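Local coordinates for SsfS6 (Streptomyces sp. SF2575, PDB 4FZR), which belongs to the erythromycin biosynthesis CIII-like family and has two domains, each built on a parallel beta sheet, as in the GT-B fold, at residues P124-Y132 with I145-S156; L256-F265 with V358-R366. All blocks are in the same frame, centred on the assembly; numbering follows the deposited sequence.

Contact 1 (P124-Y132 with I145-S156); sequences PDLVLTETY and IPWIEQSIRLAS
E130 reaches across to the loop that follows strand 147-150 and is met at nearly every atom. Its CB lies 4.1 Å from Q150 O, and its CG rests 3.4 Å from I152 CD1. There the chain bends (chi2 -99°) and swings the carboxylate round to R153. OE2 takes two strong bonds from opposite faces of the carboxylate plane: R153 NH1, 2.6 Å from E130 OE2 in a salt bridge, and the backbone N of Y132, 2.7 Å from the same oxygen. R153 NH2 adds a weak bond to OE2. OE1 accepts a hydrogen bond from a water that in turn accepts one from R153 NH2, and is hydrogen-bonded to S133 OG. One ring carbon of Y132, CD2, sits 3.0 Å above one face of the R153 guanidinium, over its centre, with the group coming at the ring obliquely, and E331 pairs with R153 NE.

Behind this polar end run two parallel strands, 126-130 and 147-150, inclined by 17°. With helix 135-143 between them they form a beta-alpha-beta unit inside the seven-stranded N-terminal sheet. Their ladder includes I148 N to V127 O and Q150 N to T129 O, the latter 2.9 Å long. V127, T129 and W147 share the face under helix 135-143, where T129 CG2 lies 3.6 Å from W147 CE3. L128, I148 and Q150 occupy the other face, on which helix 33-41 receives L128 and Q150. Near the start of the strands, L126 CD2 presses on I148 CD1 at 3.4 Å, while L126 CD1 lies against the ring of P146.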
loop_
_atom_site.group_PDB
_atom_site.type_symbol
_atom_site.label_atom_id
_atom_site.label_comp_id
_atom_site.label_asym_id
_atom_site.label_seq_id
_atom_site.Cartn_x
_atom_site.Cartn_y
_atom_site.Cartn_z
ATOM N N PRO A 124 -18.067 11.350 0.874
ATOM C CA PRO A 124 -17.878 10.075 0.177
ATOM C C PRO A 124 -19.111 9.634 -0.597
ATOM O O PRO A 124 -20.236 9.965 -0.231
ATOM C CB PRO A 124 -17.596 9.092 1.316
ATOM C CG PRO A 124 -18.226 9.699 2.505
ATOM C CD PRO A 124 -18.106 11.180 2.333
ATOM N N ASP A 125 -18.879 8.891 -1.672
ATOM C CA ASP A 125 -19.955 8.250 -2.407
ATOM C C ASP A 125 -20.253 6.903 -1.769
ATOM O O ASP A 125 -21.334 6.348 -1.940
ATOM C CB ASP A 125 -19.554 8.017 -3.867
ATOM C CG ASP A 125 -18.846 9.205 -4.485
ATOM O OD1 ASP A 125 -19.336 10.341 -4.335
ATOM O OD2 ASP A 125 -17.799 8.991 -5.128
ATOM N N LEU A 126 -19.281 6.381 -1.027
ATOM C CA LEU A 126 -19.324 4.997 -0.589
ATOM C C LEU A 126 -18.607 4.822 0.740
ATOM O O LEU A 126 -17.606 5.486 1.007
ATOM C CB LEU A 126 -18.654 4.122 -1.650
ATOM C CG LEU A 126 -19.083 2.667 -1.818
ATOM C CD1 LEU A 126 -20.580 2.509 -1.682
ATOM C CD2 LEU A 126 -18.633 2.200 -3.188
ATOM N N VAL A 127 -19.132 3.931 1.575
ATOM C CA VAL A 127 -18.460 3.542 2.806
ATOM C C VAL A 127 -18.065 2.076 2.710
ATOM O O VAL A 127 -18.904 1.220 2.443
ATOM C CB VAL A 127 -19.355 3.749 4.056
ATOM C CG1 VAL A 127 -18.659 3.222 5.305
ATOM C CG2 VAL A 127 -19.701 5.218 4.235
ATOM N N LEU A 128 -16.778 1.801 2.896
ATOM C CA LEU A 128 -16.285 0.433 3.007
ATOM C C LEU A 128 -15.922 0.154 4.461
ATOM O O LEU A 128 -15.268 0.969 5.114
ATOM C CB LEU A 128 -15.068 0.222 2.104
ATOM C CG LEU A 128 -14.177 -0.991 2.401
ATOM C CD1 LEU A 128 -14.939 -2.296 2.229
ATOM C CD2 LEU A 128 -12.942 -0.968 1.510
ATOM N N THR A 129 -16.346 -0.996 4.972
ATOM C CA THR A 129 -16.165 -1.286 6.384
ATOM C C THR A 129 -16.100 -2.784 6.675
ATOM O O THR A 129 -16.365 -3.620 5.812
ATOM C CB THR A 129 -17.309 -0.667 7.205
ATOM O OG1 THR A 129 -16.980 -0.694 8.598
ATOM C CG2 THR A 129 -18.606 -1.422 6.968
ATOM N N GLU A 130 -15.730 -3.101 7.908
ATOM C CA GLU A 130 -15.654 -4.475 8.382
ATOM C C GLU A 130 -16.950 -4.815 9.124
ATOM O O GLU A 130 -17.544 -3.954 9.769
ATOM C CB GLU A 130 -14.429 -4.624 9.285
ATOM C CG GLU A 130 -14.299 -5.947 9.986
ATOM C CD GLU A 130 -14.792 -5.884 11.416
ATOM O OE1 GLU A 130 -14.469 -4.902 12.117
ATOM O OE2 GLU A 130 -15.511 -6.813 11.838
ATOM N N THR A 131 -17.394 -6.065 9.015
ATOM C CA THR A 131 -18.730 -6.453 9.480
ATOM C C THR A 131 -19.082 -6.041 10.918
ATOM O O THR A 131 -20.249 -5.813 11.223
ATOM C CB THR A 131 -18.977 -7.975 9.313
ATOM O OG1 THR A 131 -20.196 -8.339 9.973
ATOM C CG2 THR A 131 -17.837 -8.786 9.897
ATOM N N TYR A 132 -18.088 -5.941 11.796
ATOM C CA TYR A 132 -18.343 -5.541 13.182
ATOM C C TYR A 132 -18.032 -4.065 13.446
ATOM O O TYR A 132 -18.260 -3.571 14.550
ATOM C CB TYR A 132 -17.552 -6.415 14.160
ATOM C CG TYR A 132 -17.968 -7.872 14.188
ATOM C CD1 TYR A 132 -19.224 -8.272 13.747
ATOM C CD2 TYR A 132 -17.101 -8.846 14.663
ATOM C CE1 TYR A 132 -19.600 -9.605 13.777
ATOM C CE2 TYR A 132 -17.465 -10.175 14.696
ATOM C CZ TYR A 132 -18.714 -10.550 14.252
ATOM O OH TYR A 132 -19.076 -11.877 14.288
ATOM N N ILE A 145 -26.046 7.188 1.780
ATOM C CA ILE A 145 -25.172 6.657 0.736
ATOM C C ILE A 145 -24.966 5.159 0.953
ATOM O O ILE A 145 -25.093 4.668 2.074
ATOM C CB ILE A 145 -23.797 7.367 0.718
ATOM C CG1 ILE A 145 -23.028 7.086 2.013
ATOM C CG2 ILE A 145 -23.972 8.868 0.478
ATOM C CD1 ILE A 145 -21.696 7.790 2.090
ATOM N N PRO A 146 -24.661 4.423 -0.127
ATOM C CA PRO A 146 -24.457 2.971 -0.035
ATOM C C PRO A 146 -23.214 2.606 0.773
ATOM O O PRO A 146 -22.315 3.430 0.908
ATOM C CB PRO A 146 -24.288 2.545 -1.501
ATOM C CG PRO A 146 -23.892 3.786 -2.225
ATOM C CD PRO A 146 -24.545 4.916 -1.510
ATOM N N TRP A 147 -23.163 1.390 1.308
ATOM C CA TRP A 147 -21.970 0.936 2.014
ATOM C C TRP A 147 -21.654 -0.514 1.671
ATOM O O TRP A 147 -22.528 -1.270 1.253
ATOM C CB TRP A 147 -22.115 1.122 3.531
ATOM C CG TRP A 147 -23.174 0.278 4.160
ATOM C CD1 TRP A 147 -24.523 0.472 4.099
ATOM C CD2 TRP A 147 -22.972 -0.888 4.969
ATOM N NE1 TRP A 147 -25.174 -0.505 4.812
ATOM C CE2 TRP A 147 -24.245 -1.352 5.356
ATOM C CE3 TRP A 147 -21.839 -1.585 5.400
ATOM C CZ2 TRP A 147 -24.416 -2.484 6.152
ATOM C CZ3 TRP A 147 -22.010 -2.709 6.189
ATOM C CH2 TRP A 147 -23.289 -3.147 6.558
ATOM N N ILE A 148 -20.393 -0.889 1.840
ATOM C CA ILE A 148 -19.942 -2.234 1.525
ATOM C C ILE A 148 -19.424 -2.908 2.785
ATOM O O ILE A 148 -18.740 -2.288 3.600
ATOM C CB ILE A 148 -18.849 -2.213 0.446
ATOM C CG1 ILE A 148 -19.457 -1.796 -0.892
ATOM C CG2 ILE A 148 -18.195 -3.579 0.314
ATOM C CD1 ILE A 148 -18.582 -0.874 -1.685
ATOM N N GLU A 149 -19.764 -4.182 2.932
ATOM C CA GLU A 149 -19.423 -4.946 4.119
ATOM C C GLU A 149 -18.422 -6.031 3.753
ATOM O O GLU A 149 -18.703 -6.877 2.908
ATOM C CB GLU A 149 -20.693 -5.579 4.695
ATOM C CG GLU A 149 -20.486 -6.425 5.943
ATOM C CD GLU A 149 -21.755 -7.151 6.369
ATOM O OE1 GLU A 149 -22.291 -7.940 5.562
ATOM O OE2 GLU A 149 -22.221 -6.932 7.507
ATOM N N GLN A 150 -17.247 -6.000 4.376
ATOM C CA GLN A 150 -16.280 -7.078 4.200
ATOM C C GLN A 150 -16.109 -7.882 5.484
ATOM O O GLN A 150 -15.895 -7.324 6.559
ATOM C CB GLN A 150 -14.915 -6.551 3.747
ATOM C CG GLN A 150 -13.947 -7.678 3.393
ATOM C CD GLN A 150 -12.513 -7.218 3.195
ATOM O OE1 GLN A 150 -12.251 -6.221 2.521
ATOM N NE2 GLN A 150 -11.574 -7.955 3.779
ATOM N N SER A 151 -16.210 -9.201 5.357
ATOM C CA SER A 151 -15.878 -10.105 6.447
ATOM C C SER A 151 -14.368 -10.301 6.497
ATOM O O SER A 151 -13.729 -10.511 5.469
ATOM C CB SER A 151 -16.563 -11.459 6.257
ATOM O OG SER A 151 -15.966 -12.443 7.080
ATOM N N ILE A 152 -13.805 -10.229 7.697
ATOM C CA ILE A 152 -12.373 -10.413 7.879
ATOM C C ILE A 152 -12.128 -11.678 8.700
ATOM O O ILE A 152 -11.062 -11.853 9.291
ATOM C CB ILE A 152 -11.738 -9.186 8.573
ATOM C CG1 ILE A 152 -12.418 -8.925 9.919
ATOM C CG2 ILE A 152 -11.854 -7.948 7.680
ATOM C CD1 ILE A 152 -11.662 -7.981 10.810
ATOM N N ARG A 153 -13.123 -12.562 8.710
ATOM C CA ARG A 153 -13.103 -13.765 9.537
ATOM C C ARG A 153 -13.570 -14.969 8.733
ATOM O O ARG A 153 -14.350 -14.829 7.787
ATOM C CB ARG A 153 -14.029 -13.582 10.743
ATOM C CG ARG A 153 -13.669 -12.390 11.610
ATOM C CD ARG A 153 -14.729 -12.079 12.657
ATOM N NE ARG A 153 -14.353 -10.915 13.459
ATOM C CZ ARG A 153 -14.517 -9.653 13.070
ATOM N NH1 ARG A 153 -15.055 -9.383 11.889
ATOM N NH2 ARG A 153 -14.144 -8.656 13.861
ATOM N N LEU A 154 -13.093 -16.152 9.106
ATOM C CA LEU A 154 -13.587 -17.383 8.505
ATOM C C LEU A 154 -15.061 -17.530 8.834
ATOM O O LEU A 154 -15.867 -17.897 7.980
ATOM C CB LEU A 154 -12.828 -18.594 9.043
ATOM C CG LEU A 154 -11.524 -18.996 8.354
ATOM C CD1 LEU A 154 -10.969 -20.248 9.012
ATOM C CD2 LEU A 154 -11.739 -19.234 6.869
ATOM N N ALA A 155 -15.404 -17.234 10.082
ATOM C CA ALA A 155 -16.782 -17.330 10.540
ATOM C C ALA A 155 -17.123 -16.139 11.426
ATOM O O ALA A 155 -16.428 -15.851 12.401
ATOM C CB ALA A 155 -16.999 -18.628 11.289
ATOM N N SER A 156 -18.197 -15.444 11.071
ATOM C CA SER A 156 -18.633 -14.274 11.818
ATOM C C SER A 156 -20.047 -14.484 12.356
ATOM O O SER A 156 -21.025 -14.261 11.641
ATOM C CB SER A 156 -18.584 -13.030 10.926
ATOM O OG SER A 156 -17.272 -12.811 10.434
HETATM O O HOH W 1 -14.122 -6.007 14.517
#

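Contact 2 (L256-F265 with V358-R366); sequences LSQELPKLGF and VLAACARIR
The F265 ring meets helix 358-367 with its rim: C362 O lies near the ring plane, 3.7 Å from F265 CZ, and L260 O also sits at an edge. R366 CB approaches the same ring obliquely, 3.6 Å from F265 CZ. The R366 guanidinium, its plane turned 38° from that of the ring, has A363 CB 3.7 Å above one face and L263 CA at its edge. A bend at chi3 (63°) folds the arginine back toward L263, where NH1 donates to L263 O in the carbonyl plane, on a lone pair. The modelled separation of R366 NH1 and L263 O, 2.5 Å, is very short and the N-H...O angle is only 130°, so its exact length is doubtful.

Below this polar edge the contact is aliphatic. L260 CD2 is 3.5 Å from L359 CD2 and also touches C362 SG. L263 CD2 faces helix 358-367, 3.1 Å from L359 O and also touching A363 CB, a tight fit. L256 CD2 and V358 CG1, 4.0 Å apart, extend the apolar seam at the other end. Helix 253-259 runs on into a 3-10 turn and then, past G264 with its positive phi, toward strand 266-269. Both helical elements lean on the C-terminal parallel sheet, L260 on V267, and V358 and C362 on V305 and V324.

K262 and E259 form a salt bridge within their own segment. The contact rests mainly on apolar packing of leucine, valine, cysteine and the F265 ring, with R366 CB and CG lying against F265; the one hydrogen bond across, from R366 to the L263 carbonyl, is modelled too short to be taken at face value.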
loop_
_atom_site.group_PDB
_atom_site.type_symbol
_atom_site.label_atom_id
_atom_site.label_comp_id
_atom_site.label_asym_id
_atom_site.label_seq_id
_atom_site.Cartn_x
_atom_site.Cartn_y
_atom_site.Cartn_z
ATOM N N LEU A 256 7.442 -22.834 24.537
ATOM C CA LEU A 256 7.211 -23.486 23.254
ATOM C C LEU A 256 8.448 -23.343 22.376
ATOM O O LEU A 256 8.713 -24.184 21.522
ATOM C CB LEU A 256 6.000 -22.862 22.555
ATOM C CG LEU A 256 4.642 -23.028 23.241
ATOM C CD1 LEU A 256 3.624 -22.073 22.631
ATOM C CD2 LEU A 256 4.156 -24.464 23.141
ATOM N N SER A 257 9.207 -22.272 22.596
ATOM C CA SER A 257 10.406 -22.003 21.809
ATOM C C SER A 257 11.538 -22.990 22.097
ATOM O O SER A 257 12.366 -23.261 21.226
ATOM C CB SER A 257 10.890 -20.574 22.056
ATOM O OG SER A 257 9.992 -19.632 21.496
ATOM N N GLN A 258 11.573 -23.525 23.314
ATOM C CA GLN A 258 12.633 -24.449 23.711
ATOM C C GLN A 258 12.240 -25.905 23.476
ATOM O O GLN A 258 13.068 -26.719 23.070
ATOM C CB GLN A 258 12.999 -24.250 25.187
ATOM C CG GLN A 258 13.520 -22.855 25.516
ATOM C CD GLN A 258 14.208 -22.787 26.868
ATOM O OE1 GLN A 258 14.509 -23.812 27.476
ATOM N NE2 GLN A 258 14.463 -21.572 27.341
ATOM N N GLU A 259 10.972 -26.224 23.719
ATOM C CA GLU A 259 10.501 -27.605 23.650
ATOM C C GLU A 259 10.244 -28.062 22.215
ATOM O O GLU A 259 10.466 -29.225 21.878
ATOM C CB GLU A 259 9.213 -27.769 24.469
ATOM C CG GLU A 259 9.290 -27.264 25.909
ATOM C CD GLU A 259 10.286 -28.033 26.759
ATOM O OE1 GLU A 259 9.877 -28.582 27.804
ATOM O OE2 GLU A 259 11.479 -28.077 26.394
ATOM N N LEU A 260 9.780 -27.146 21.371
ATOM C CA LEU A 260 9.311 -27.514 20.035
ATOM C C LEU A 260 10.396 -28.048 19.101
ATOM O O LEU A 260 10.129 -28.941 18.295
ATOM C CB LEU A 260 8.577 -26.342 19.376
ATOM C CG LEU A 260 7.087 -26.285 19.723
ATOM C CD1 LEU A 260 6.500 -24.917 19.429
ATOM C CD2 LEU A 260 6.331 -27.369 18.961
ATOM N N PRO A 261 11.618 -27.501 19.190
ATOM C CA PRO A 261 12.683 -28.045 18.339
ATOM C C PRO A 261 12.985 -29.515 18.619
ATOM O O PRO A 261 13.564 -30.194 17.769
ATOM C CB PRO A 261 13.896 -27.185 18.702
ATOM C CG PRO A 261 13.318 -25.902 19.189
ATOM C CD PRO A 261 12.043 -26.278 19.894
ATOM N N LYS A 262 12.592 -29.998 19.791
ATOM C CA LYS A 262 12.888 -31.370 20.183
ATOM C C LYS A 262 12.011 -32.380 19.439
ATOM O O LYS A 262 12.285 -33.582 19.459
ATOM C CB LYS A 262 12.738 -31.523 21.696
ATOM C CG LYS A 262 13.618 -30.561 22.479
ATOM C CD LYS A 262 13.249 -30.542 23.948
ATOM C CE LYS A 262 14.082 -29.532 24.724
ATOM N NZ LYS A 262 13.823 -29.598 26.190
ATOM N N LEU A 263 10.969 -31.888 18.775
ATOM C CA LEU A 263 10.109 -32.736 17.951
ATOM C C LEU A 263 10.663 -32.871 16.533
ATOM O O LEU A 263 10.068 -33.539 15.687
ATOM C CB LEU A 263 8.688 -32.168 17.903
ATOM C CG LEU A 263 7.797 -32.472 19.109
ATOM C CD1 LEU A 263 8.394 -31.921 20.391
ATOM C CD2 LEU A 263 6.400 -31.913 18.884
ATOM N N GLY A 264 11.799 -32.230 16.278
ATOM C CA GLY A 264 12.439 -32.299 14.976
ATOM C C GLY A 264 12.175 -31.070 14.130
ATOM O O GLY A 264 12.259 -31.123 12.903
ATOM N N PHE A 265 11.860 -29.957 14.786
ATOM C CA PHE A 265 11.582 -28.711 14.081
ATOM C C PHE A 265 12.736 -27.723 14.211
ATOM O O PHE A 265 13.454 -27.715 15.210
ATOM C CB PHE A 265 10.311 -28.052 14.627
ATOM C CG PHE A 265 9.038 -28.765 14.256
ATOM C CD1 PHE A 265 8.657 -28.897 12.931
ATOM C CD2 PHE A 265 8.209 -29.279 15.238
ATOM C CE1 PHE A 265 7.482 -29.545 12.595
ATOM C CE2 PHE A 265 7.034 -29.923 14.907
ATOM C CZ PHE A 265 6.671 -30.055 13.585
ATOM N N VAL A 358 0.168 -28.800 22.980
ATOM C CA VAL A 358 0.476 -28.087 21.750
ATOM C C VAL A 358 1.559 -28.869 21.016
ATOM O O VAL A 358 1.576 -28.931 19.785
ATOM C CB VAL A 358 0.965 -26.656 22.023
ATOM C CG1 VAL A 358 1.338 -25.958 20.720
ATOM C CG2 VAL A 358 -0.102 -25.868 22.760
ATOM N N LEU A 359 2.457 -29.474 21.789
ATOM C CA LEU A 359 3.513 -30.311 21.236
ATOM C C LEU A 359 2.915 -31.504 20.506
ATOM O O LEU A 359 3.385 -31.898 19.437
ATOM C CB LEU A 359 4.434 -30.814 22.349
ATOM C CG LEU A 359 5.362 -29.810 23.033
ATOM C CD1 LEU A 359 6.618 -30.521 23.515
ATOM C CD2 LEU A 359 5.717 -28.667 22.105
ATOM N N ALA A 360 1.872 -32.078 21.096
ATOM C CA ALA A 360 1.209 -33.240 20.524
ATOM C C ALA A 360 0.680 -32.919 19.128
ATOM O O ALA A 360 0.886 -33.686 18.185
ATOM C CB ALA A 360 0.077 -33.702 21.436
ATOM N N ALA A 361 0.016 -31.773 19.000
ATOM C CA ALA A 361 -0.581 -31.356 17.734
ATOM C C ALA A 361 0.472 -31.192 16.644
ATOM O O ALA A 361 0.248 -31.562 15.493
ATOM C CB ALA A 361 -1.353 -30.058 17.917
ATOM N N CYS A 362 1.621 -30.633 17.010
ATOM C CA CYS A 362 2.694 -30.410 16.047
ATOM C C CYS A 362 3.287 -31.728 15.554
ATOM O O CYS A 362 3.552 -31.883 14.362
ATOM C CB CYS A 362 3.789 -29.534 16.656
ATOM S SG CYS A 362 3.230 -27.877 17.112
ATOM N N ALA A 363 3.493 -32.672 16.470
ATOM C CA ALA A 363 4.026 -33.985 16.115
ATOM C C ALA A 363 3.020 -34.742 15.256
ATOM O O ALA A 363 3.390 -35.447 14.317
ATOM C CB ALA A 363 4.346 -34.776 17.370
ATOM N N ARG A 364 1.745 -34.586 15.592
ATOM C CA ARG A 364 0.657 -35.207 14.850
ATOM C C ARG A 364 0.664 -34.723 13.401
ATOM O O ARG A 364 0.547 -35.516 12.468
ATOM C CB ARG A 364 -0.673 -34.858 15.519
ATOM C CG ARG A 364 -1.830 -35.781 15.185
ATOM C CD ARG A 364 -3.018 -35.467 16.082
ATOM N NE ARG A 364 -4.255 -36.099 15.631
ATOM C CZ ARG A 364 -5.466 -35.764 16.070
ATOM N NH1 ARG A 364 -5.608 -34.796 16.967
ATOM N NH2 ARG A 364 -6.540 -36.390 15.608
ATOM N N ILE A 365 0.811 -33.412 13.225
ATOM C CA ILE A 365 0.858 -32.804 11.899
ATOM C C ILE A 365 2.167 -33.141 11.199
ATOM O O ILE A 365 2.203 -33.348 9.986
ATOM C CB ILE A 365 0.725 -31.275 11.995
ATOM C CG1 ILE A 365 -0.718 -30.903 12.324
ATOM C CG2 ILE A 365 1.153 -30.608 10.690
ATOM C CD1 ILE A 365 -0.859 -29.585 13.018
ATOM N N ARG A 366 3.239 -33.192 11.980
ATOM C CA ARG A 366 4.571 -33.489 11.462
ATOM C C ARG A 366 4.639 -34.890 10.854
ATOM O O ARG A 366 5.499 -35.169 10.019
ATOM C CB ARG A 366 5.601 -33.364 12.588
ATOM C CG ARG A 366 7.062 -33.534 12.176
ATOM C CD ARG A 366 7.885 -34.022 13.363
ATOM N NE ARG A 366 7.428 -35.339 13.814
ATOM C CZ ARG A 366 7.531 -35.801 15.059
ATOM N NH1 ARG A 366 8.080 -35.063 16.017
ATOM N NH2 ARG A 366 7.072 -37.010 15.353
#

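Both segments of contact 1 come earlier in the chain than either segment of contact 2, and each contact belongs to a different domain of the GT-B pair. Their centres are 38 Å apart, on opposite sides of the centre of the chain, and their nearest atoms are about 14 Å apart without touching. Contact 1 joins two neighbouring strands inside the N-terminal parallel sheet. Contact 2 instead packs helical segments beside the C-terminal parallel sheet, joining the element leading into strand 266-269 to helix 358-367. The two sheets are separate; however, R153 and L154 of contact 1 touch helix 310-318 of the C-terminal half, so contact 1 borders the interface between the domains, whereas contact 2 lies farther out.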